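Fructose-bisphosphate aldolase (Plasmodium falciparum, PDB 4TR9) is a class I aldolase with a TIM-barrel fold, here bound to N'-[(E)-(2,4-dichlorophenyl)methylidene]-3,4-dihydroxybenzohydrazide. Local coordinates at residues A[159-164]-A[206-211]; A[192-197]-A[218-223]; A[67-72]-A[311-316]; A[77-82]-A[304-309]. One frame throughout, in Å; residues are numbered along the deposited sequence.

Contact 1: A[159-164]-A[206-211]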
# COMPACT_ATOMS: atom_id res chain seq x y z
N ILE A 159 9.20 15.55 13.45
CA ILE A 159 7.84 16.06 13.55
C ILE A 159 7.81 17.56 13.27
O ILE A 159 8.34 18.36 14.05
CB ILE A 159 7.21 15.80 14.93
CG1 ILE A 159 6.95 14.30 15.12
CG2 ILE A 159 5.91 16.56 15.08
CD1 ILE A 159 6.26 13.96 16.42
N ASP A 160 7.20 17.93 12.15
CA ASP A 160 7.02 19.33 11.79
C ASP A 160 5.69 19.48 11.07
O ASP A 160 5.63 19.43 9.84
CB ASP A 160 8.18 19.82 10.91
CG ASP A 160 8.30 21.33 10.90
OD1 ASP A 160 7.28 22.02 11.08
OD2 ASP A 160 9.43 21.83 10.71
N THR A 161 4.63 19.66 11.85
CA THR A 161 3.26 19.68 11.34
C THR A 161 3.05 20.75 10.27
O THR A 161 2.26 20.56 9.34
CB THR A 161 2.25 19.91 12.47
OG1 THR A 161 2.51 21.18 13.10
CG2 THR A 161 2.36 18.81 13.51
N ALA A 162 3.76 21.87 10.40
CA ALA A 162 3.67 22.95 9.43
C ALA A 162 4.19 22.50 8.07
O ALA A 162 3.66 22.89 7.03
CB ALA A 162 4.43 24.17 9.92
N LYS A 163 5.23 21.67 8.08
CA LYS A 163 5.82 21.15 6.85
C LYS A 163 5.33 19.73 6.57
O LYS A 163 5.83 19.07 5.66
CB LYS A 163 7.35 21.18 6.93
CG LYS A 163 7.94 22.57 7.02
CD LYS A 163 9.46 22.53 7.02
CE LYS A 163 10.05 23.93 7.03
NZ LYS A 163 11.54 23.91 7.00
N GLY A 164 4.36 19.28 7.35
CA GLY A 164 3.78 17.96 7.16
C GLY A 164 4.74 16.82 7.44
O GLY A 164 4.58 15.72 6.92
N ILE A 206 2.20 16.89 23.14
CA ILE A 206 2.41 15.47 23.39
C ILE A 206 1.33 14.64 22.68
O ILE A 206 1.53 13.46 22.38
CB ILE A 206 2.42 15.16 24.90
CG1 ILE A 206 2.89 13.72 25.17
CG2 ILE A 206 1.06 15.44 25.53
CD1 ILE A 206 3.08 13.41 26.64
N GLU A 207 0.19 15.27 22.40
CA GLU A 207 -0.89 14.60 21.68
C GLU A 207 -0.51 14.38 20.22
O GLU A 207 -0.84 13.36 19.63
CB GLU A 207 -2.18 15.42 21.77
CG GLU A 207 -2.81 15.47 23.16
CD GLU A 207 -2.12 16.45 24.09
OE1 GLU A 207 -1.16 17.12 23.66
OE2 GLU A 207 -2.55 16.56 25.26
N VAL A 208 0.20 15.36 19.65
CA VAL A 208 0.67 15.26 18.28
C VAL A 208 1.69 14.14 18.14
O VAL A 208 1.65 13.36 17.19
CB VAL A 208 1.30 16.59 17.80
CG1 VAL A 208 1.88 16.44 16.40
CG2 VAL A 208 0.27 17.70 17.84
N CYS A 209 2.60 14.06 19.10
CA CYS A 209 3.64 13.03 19.10
C CYS A 209 3.03 11.63 19.16
O CYS A 209 3.54 10.70 18.55
CB CYS A 209 4.60 13.23 20.27
SG CYS A 209 5.92 12.00 20.37
N ALA A 210 1.94 11.49 19.91
CA ALA A 210 1.26 10.21 20.03
C ALA A 210 0.66 9.77 18.69
O ALA A 210 0.80 8.62 18.29
CB ALA A 210 0.17 10.28 21.09
N VAL A 211 -0.00 10.71 18.02
CA VAL A 211 -0.63 10.43 16.73
C VAL A 211 0.42 10.06 15.68
O VAL A 211 0.23 9.12 14.91
CB VAL A 211 -1.44 11.64 16.23
CG1 VAL A 211 -2.02 11.37 14.85
CG2 VAL A 211 -2.55 11.97 17.22
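Ile159 and Thr161 both meet Val208, and Ile159 also reaches the backbone of Cys209, where the loop after strand 150-157 lies against the first turn of helix 206-226. The torsions of Ile159 divide its work between two partners. With CG1 beside its own backbone N (chi1 -69°) and the chain extended beyond it (chi2 -176°), the CD1 methyl is carried out to Cys209, 3.9 Å from CA and 4.3 Å from CB. The other branch, CG2, turns instead to the valine, its methyl 4.2 Å from Val208 CG1. A branched, purely hydrocarbon side chain suits this place because it can fill two adjacent niches of a helix surface at once. Thr161 has its hydroxyl between backbone N and carbonyl carbon (chi1 61°), an orientation that leaves the methyl to face the helix. Thr161 CG2 and Val208 CG1 therefore approach tip to tip, 3.8 Å apart. Val208 is beta-branched and compact, and one of its methyls, CG1, serves both loop residues. The short side chain of Cys209 probably helps the isoleucine methyl to come close to the main chain. His204 touches Ile159 as well, while Glu6 of the second subunit packs on both Thr161 and Val208 and brings the oligomer interface to the edge of the contact. Across the two segments the pairing is methyl against methyl or against the CA and CB of Cys209, without a directional bond, so shape complementarity and the burial of apolar surface probably hold this loop against the helix.

Contact 2: A[192-197]-A[218-223]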
# COMPACT_ATOMS: atom_id res chain seq x y z
N PRO A 192 17.43 -8.43 15.50
CA PRO A 192 17.40 -7.04 15.05
C PRO A 192 16.68 -6.10 16.02
O PRO A 192 15.55 -6.38 16.42
CB PRO A 192 16.64 -7.13 13.72
CG PRO A 192 15.72 -8.29 13.90
CD PRO A 192 16.43 -9.26 14.81
N ILE A 193 17.34 -5.02 16.39
CA ILE A 193 16.70 -3.97 17.17
C ILE A 193 16.19 -2.88 16.23
O ILE A 193 16.98 -2.10 15.70
CB ILE A 193 17.64 -3.37 18.22
CG1 ILE A 193 18.04 -4.42 19.26
CG2 ILE A 193 16.98 -2.19 18.92
CD1 ILE A 193 18.83 -3.87 20.42
N VAL A 194 14.88 -2.86 16.03
CA VAL A 194 14.27 -1.89 15.12
C VAL A 194 14.11 -0.54 15.81
O VAL A 194 13.36 -0.41 16.78
CB VAL A 194 12.90 -2.39 14.63
CG1 VAL A 194 12.27 -1.36 13.70
CG2 VAL A 194 13.04 -3.73 13.93
N GLU A 195 14.81 0.47 15.30
CA GLU A 195 14.79 1.79 15.91
C GLU A 195 14.27 2.86 14.96
O GLU A 195 15.04 3.47 14.22
CB GLU A 195 16.19 2.16 16.41
CG GLU A 195 16.26 3.50 17.14
CD GLU A 195 17.66 3.86 17.57
OE1 GLU A 195 18.57 3.01 17.43
OE2 GLU A 195 17.87 5.00 18.04
N PRO A 196 12.95 3.09 14.97
CA PRO A 196 12.34 4.21 14.25
C PRO A 196 12.23 5.45 15.14
O PRO A 196 11.13 5.83 15.53
CB PRO A 196 10.96 3.67 13.88
CG PRO A 196 10.62 2.76 15.02
CD PRO A 196 11.93 2.17 15.52
N GLU A 197 13.36 6.06 15.46
CA GLU A 197 13.38 7.18 16.39
C GLU A 197 12.71 8.43 15.81
O GLU A 197 13.11 8.93 14.76
CB GLU A 197 14.81 7.53 16.81
CG GLU A 197 14.89 8.72 17.75
CD GLU A 197 16.31 9.11 18.08
OE1 GLU A 197 17.25 8.47 17.55
OE2 GLU A 197 16.50 10.06 18.88
N SER A 218 2.68 1.84 12.98
CA SER A 218 1.76 1.05 12.18
C SER A 218 2.39 0.68 10.84
O SER A 218 2.22 -0.43 10.35
CB SER A 218 0.45 1.81 11.96
OG SER A 218 -0.42 1.09 11.11
N CYS A 219 3.11 1.63 10.25
CA CYS A 219 3.76 1.41 8.97
C CYS A 219 5.03 0.58 9.13
O CYS A 219 5.38 -0.21 8.25
CB CYS A 219 4.10 2.75 8.31
SG CYS A 219 4.79 2.60 6.65
N VAL A 220 5.71 0.75 10.26
CA VAL A 220 6.93 0.00 10.55
C VAL A 220 6.64 -1.49 10.66
O VAL A 220 7.26 -2.30 9.98
CB VAL A 220 7.61 0.49 11.84
CG1 VAL A 220 8.65 -0.51 12.31
CG2 VAL A 220 8.25 1.86 11.63
N PHE A 221 5.68 -1.84 11.51
CA PHE A 221 5.30 -3.24 11.69
C PHE A 221 4.67 -3.82 10.43
O PHE A 221 4.81 -5.01 10.15
CB PHE A 221 4.35 -3.39 12.87
CG PHE A 221 5.04 -3.42 14.20
CD1 PHE A 221 5.52 -4.61 14.72
CD2 PHE A 221 5.22 -2.26 14.93
CE1 PHE A 221 6.16 -4.65 15.94
CE2 PHE A 221 5.86 -2.29 16.16
CZ PHE A 221 6.33 -3.49 16.66
N LYS A 222 3.98 -2.98 9.66
CA LYS A 222 3.42 -3.40 8.39
C LYS A 222 4.54 -3.86 7.47
O LYS A 222 4.48 -4.96 6.91
CB LYS A 222 2.61 -2.28 7.74
CG LYS A 222 1.99 -2.65 6.40
CD LYS A 222 1.10 -3.88 6.53
CE LYS A 222 0.24 -4.08 5.29
NZ LYS A 222 1.05 -4.24 4.06
N ALA A 223 5.56 -3.02 7.32
CA ALA A 223 6.72 -3.36 6.51
C ALA A 223 7.45 -4.57 7.08
O ALA A 223 8.05 -5.35 6.34
CB ALA A 223 7.65 -2.17 6.40
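Val194 and Pro196 of strand 191-198 share one partner on helix 206-226, the side chain of Val220, and the apolar contacts divide between its two methyls. Val220 CG1 meets Val194 CG1 at 4.0 Å, the two side chains lying alongside and pointing opposite ways. Val220 CG2, beside the backbone N (chi1 165° puts CG1 anti to it), lies 4.0 Å from Pro196 CB. A two-pronged valine suits a helix residue that must meet two strand residues on the same face. This is strand-to-helix packing within a beta-alpha-beta unit of the TIM barrel: strand 191-198, helix 206-226, then strand 235-236. Val194 makes backbone hydrogen bonds with Leu235 of that last strand and with Lys237 just beyond it. Leu178 of the preceding helix 168-187 touches Val194, and Leu236 touches Pro196, so the strand's outer face is lined with hydrocarbon. The polar interactions belong to the other face, since side chains alternate along a strand: Glu195, pointing away from the helix, belongs to the ligand pocket and makes a weak hydrogen bond to 38D through OE2, while Glu197 OE1 forms a salt bridge with Arg154.

Contact 3: A[67-72]-A[311-316]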
# COMPACT_ATOMS: atom_id res chain seq x y z
N ASP A 67 36.40 0.04 28.17
CA ASP A 67 36.91 -0.95 29.12
C ASP A 67 36.37 -0.65 30.51
O ASP A 67 36.08 -1.56 31.29
CB ASP A 67 38.44 -0.95 29.14
CG ASP A 67 39.01 -1.73 30.31
OD1 ASP A 67 39.13 -2.97 30.19
OD2 ASP A 67 39.35 -1.11 31.34
N LEU A 68 36.22 0.64 30.81
CA LEU A 68 35.68 1.08 32.09
C LEU A 68 34.23 0.65 32.23
O LEU A 68 33.79 0.25 33.31
CB LEU A 68 35.80 2.60 32.22
CG LEU A 68 35.31 3.29 33.49
CD1 LEU A 68 36.18 4.49 33.79
CD2 LEU A 68 33.86 3.73 33.36
N LEU A 69 33.48 0.73 31.13
CA LEU A 69 32.07 0.37 31.13
C LEU A 69 31.88 -1.13 31.24
O LEU A 69 31.16 -1.61 32.12
CB LEU A 69 31.39 0.89 29.85
CG LEU A 69 31.39 2.40 29.62
CD1 LEU A 69 30.75 2.73 28.28
CD2 LEU A 69 30.66 3.11 30.75
N PHE A 70 32.52 -1.88 30.35
CA PHE A 70 32.29 -3.32 30.25
C PHE A 70 33.04 -4.09 31.32
O PHE A 70 32.70 -5.24 31.62
CB PHE A 70 32.69 -3.82 28.86
CG PHE A 70 32.09 -3.03 27.73
CD1 PHE A 70 30.85 -2.42 27.87
CD2 PHE A 70 32.76 -2.90 26.52
CE1 PHE A 70 30.30 -1.70 26.84
CE2 PHE A 70 32.21 -2.17 25.49
CZ PHE A 70 30.98 -1.57 25.64
N GLY A 71 34.06 -3.46 31.91
CA GLY A 71 34.85 -4.10 32.94
C GLY A 71 34.28 -3.86 34.33
O GLY A 71 34.90 -4.22 35.33
N THR A 72 33.09 -3.27 34.39
CA THR A 72 32.44 -2.98 35.65
C THR A 72 31.91 -4.25 36.31
O THR A 72 30.98 -4.88 35.81
CB THR A 72 31.27 -1.99 35.47
OG1 THR A 72 31.77 -0.77 34.91
CG2 THR A 72 30.61 -1.70 36.81
N ALA A 311 21.69 8.29 29.12
CA ALA A 311 21.17 8.22 30.47
C ALA A 311 22.01 7.35 31.40
O ALA A 311 21.76 7.28 32.60
CB ALA A 311 19.73 7.72 30.45
N LEU A 312 23.00 6.67 30.83
CA LEU A 312 23.85 5.77 31.61
C LEU A 312 25.31 6.20 31.64
O LEU A 312 26.07 5.78 32.51
CB LEU A 312 23.75 4.34 31.06
CG LEU A 312 22.44 3.60 31.29
CD1 LEU A 312 22.44 2.27 30.55
CD2 LEU A 312 22.20 3.38 32.78
N GLN A 313 25.70 7.05 30.69
CA GLN A 313 27.11 7.37 30.51
C GLN A 313 27.45 8.84 30.75
O GLN A 313 28.63 9.19 30.87
CB GLN A 313 27.56 6.98 29.10
CG GLN A 313 27.41 5.50 28.79
CD GLN A 313 27.81 5.16 27.37
OE1 GLN A 313 27.01 4.63 26.60
NE2 GLN A 313 29.05 5.46 27.02
N ALA A 314 26.44 9.69 30.81
CA ALA A 314 26.65 11.13 30.94
C ALA A 314 27.42 11.49 32.21
O ALA A 314 28.40 12.24 32.16
CB ALA A 314 25.32 11.87 30.90
N SER A 315 26.98 10.95 33.34
CA SER A 315 27.63 11.24 34.62
C SER A 315 28.92 10.45 34.79
O SER A 315 29.81 10.85 35.54
CB SER A 315 26.67 10.95 35.78
OG SER A 315 25.56 11.83 35.76
N VAL A 316 29.01 9.32 34.10
CA VAL A 316 30.20 8.48 34.16
C VAL A 316 31.40 9.19 33.56
O VAL A 316 32.48 9.22 34.15
CB VAL A 316 29.99 7.14 33.43
CG1 VAL A 316 31.27 6.32 33.43
CG2 VAL A 316 28.86 6.36 34.08
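Two helices of the outer layer of the TIM barrel meet here: the last turn of helix 59-70, which leads toward strand 79-84, and helix 310-320, which follows strand 303-308. Leucines from the first helix face Val316 and Gln313 of the second. Leu68 has CG anti to its backbone N (chi1 -179°) and sends CD2 to within 3.7 Å of Val316 CG1, the leucine and the valine overlapping side by side from opposed directions. Leu69 turns the other way at its first torsion, with CG beside the backbone N (chi1 -61°), and its two methyls find different partners. One, CD2, lies 4.2 Å from the same Val316 CG1; the other, CD1, sits 3.9 Å from Gln313 CD, at the amide end of a glutamine chain that is extended beyond CG and crosses the leucine at about a right angle. Leucine suits the place because its branch lies one carbon further out, so that Leu69 can spread CD1 and CD2 between Gln313 and Val316, while Val316 offers one methyl to both leucines. Just beyond the helix end, Thr72 OG1 lies near two carbonyl oxygens of the last turn, 2.8 Å from Leu68 O and 3.0 Å from Leu69 O. Leu68 O also accepts a hydrogen bond from Arg331 NE of helix 327-346, whose Val327 packs on the Leu68 side chain. On the barrel side, Leu37 of strand 35-39 touches Phe70, Leu312 and Gln313, placing the helix pair over that strand; helix 99-105 flanks Phe70, and helix 284-295 meets Ala311 and Ala314.

Contact 4: A[77-82]-A[304-309]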
# COMPACT_ATOMS: atom_id res chain seq x y z
N LYS A 77 23.96 -7.47 36.54
CA LYS A 77 22.74 -7.53 37.34
C LYS A 77 21.67 -6.61 36.77
O LYS A 77 20.47 -6.87 36.91
CB LYS A 77 23.04 -7.16 38.79
CG LYS A 77 21.85 -7.34 39.73
CD LYS A 77 22.22 -7.00 41.17
CE LYS A 77 21.03 -7.19 42.10
NZ LYS A 77 21.37 -6.87 43.51
N PHE A 78 22.10 -5.54 36.10
CA PHE A 78 21.16 -4.55 35.57
C PHE A 78 21.22 -4.46 34.05
O PHE A 78 20.31 -3.92 33.42
CB PHE A 78 21.44 -3.18 36.18
CG PHE A 78 21.63 -3.21 37.67
CD1 PHE A 78 20.58 -3.52 38.51
CD2 PHE A 78 22.87 -2.92 38.23
CE1 PHE A 78 20.75 -3.54 39.88
CE2 PHE A 78 23.05 -2.95 39.60
CZ PHE A 78 21.99 -3.26 40.43
N ILE A 79 22.29 -4.98 33.46
CA ILE A 79 22.46 -4.92 32.01
C ILE A 79 22.45 -6.31 31.39
O ILE A 79 23.25 -7.18 31.76
CB ILE A 79 23.77 -4.20 31.63
CG1 ILE A 79 23.76 -2.77 32.17
CG2 ILE A 79 23.97 -4.21 30.13
CD1 ILE A 79 22.61 -1.93 31.64
N SER A 80 21.55 -6.51 30.43
CA SER A 80 21.43 -7.80 29.75
C SER A 80 22.30 -7.84 28.50
O SER A 80 22.83 -8.89 28.14
CB SER A 80 19.97 -8.08 29.38
OG SER A 80 19.49 -7.12 28.46
N GLY A 81 22.43 -6.69 27.85
CA GLY A 81 23.21 -6.61 26.63
C GLY A 81 23.82 -5.24 26.41
O GLY A 81 23.32 -4.24 26.92
N ALA A 82 24.91 -5.20 25.66
CA ALA A 82 25.59 -3.95 25.35
C ALA A 82 25.87 -3.84 23.86
O ALA A 82 26.48 -4.72 23.27
CB ALA A 82 26.88 -3.83 26.15
N LEU A 304 8.78 -3.52 28.94
CA LEU A 304 9.10 -2.14 28.58
C LEU A 304 10.32 -1.65 29.36
O LEU A 304 10.19 -1.01 30.40
CB LEU A 304 7.90 -1.23 28.84
CG LEU A 304 6.63 -1.59 28.06
CD1 LEU A 304 5.56 -0.53 28.23
CD2 LEU A 304 6.95 -1.80 26.60
N THR A 305 11.50 -1.97 28.84
CA THR A 305 12.74 -1.60 29.49
C THR A 305 13.47 -0.50 28.71
O THR A 305 12.83 0.31 28.04
CB THR A 305 13.67 -2.82 29.66
OG1 THR A 305 14.96 -2.39 30.12
CG2 THR A 305 13.82 -3.57 28.35
N PHE A 306 14.79 -0.48 28.81
CA PHE A 306 15.57 0.62 28.26
C PHE A 306 16.74 0.17 27.38
O PHE A 306 17.30 -0.91 27.57
CB PHE A 306 16.11 1.50 29.40
CG PHE A 306 17.00 0.76 30.37
CD1 PHE A 306 18.37 0.75 30.20
CD2 PHE A 306 16.46 0.08 31.45
CE1 PHE A 306 19.19 0.08 31.08
CE2 PHE A 306 17.27 -0.60 32.34
CZ PHE A 306 18.64 -0.60 32.16
N SER A 307 17.10 1.02 26.42
CA SER A 307 18.32 0.86 25.65
C SER A 307 19.09 2.18 25.70
O SER A 307 19.34 2.81 24.68
CB SER A 307 18.03 0.47 24.21
OG SER A 307 19.22 0.33 23.46
N TYR A 308 19.44 2.59 26.92
CA TYR A 308 20.03 3.90 27.15
C TYR A 308 21.51 3.96 26.83
O TYR A 308 22.22 2.95 26.90
CB TYR A 308 19.81 4.33 28.60
CG TYR A 308 18.36 4.58 28.97
CD1 TYR A 308 17.41 4.85 28.00
CD2 TYR A 308 17.95 4.55 30.30
CE1 TYR A 308 16.09 5.07 28.34
CE2 TYR A 308 16.64 4.77 30.65
CZ TYR A 308 15.71 5.03 29.66
OH TYR A 308 14.40 5.26 30.01
N GLY A 309 21.98 5.15 26.48
CA GLY A 309 23.39 5.41 26.30
C GLY A 309 23.75 6.71 26.99
O GLY A 309 24.69 6.77 27.77
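Ser80 OG, one residue beyond the Ile79 that meets Phe306, is hydrogen-bonded with two carbonyl oxygens, Leu29 O and Gly35 O, and so ties the corner of the chain at Ser80 to the end of helix 16-29 and the start of strand 35-39. That strand lies between strands 79-84 and 303-308 in the parallel barrel sheet, and the contact reaches across it by means of a long aromatic side chain. Phe306 CG sits between its backbone N and carbonyl carbon (chi1 60°), which sends the ring along toward Ile79. There Ile79 CD1 approaches the edge of the ring, near its plane, 4.0 Å from Phe306 CE1, and the isoleucine runs roughly perpendicular to the phenylalanine side chain. The ring's far end, Phe306 CZ, is 3.9 Å from Phe78 O, an oblique approach. At its base, Phe306 CB lies over the centre of the Tyr308 ring, 3.4 Å above the plane. Asn341 of helix 327-346 and Leu291 of helix 284-295 also touch Phe306, so the ring belongs to the layer between sheet and helices. Because the side-chain contact is hydrocarbon against ring edge, it probably depends on close fit and burial, while Gly35 of the intervening strand makes backbone hydrogen bonds with Phe78 and Ser80.

Overall arrangement
From the N terminus, residues 67-72 open contact 3 and 77-82 open contact 4 soon after; both close near the end of the barrel, at 311-316 and 304-309 respectively, so contact 4 lies within the span of contact 3. These two touch, through Leu312 on Phe306 and Phe70 on Ala82, and join helix 59-70 and strand 79-84, early in the barrel, to its last strand 303-308 and the helix 310-320 that follows. Contacts 1 and 2 fall inside both long loops and cross each other: segments 159-164 and 192-197 come first, then 206-211 and 218-223. They tie helix 206-226 to the loop after strand 150-157 and to strand 191-198.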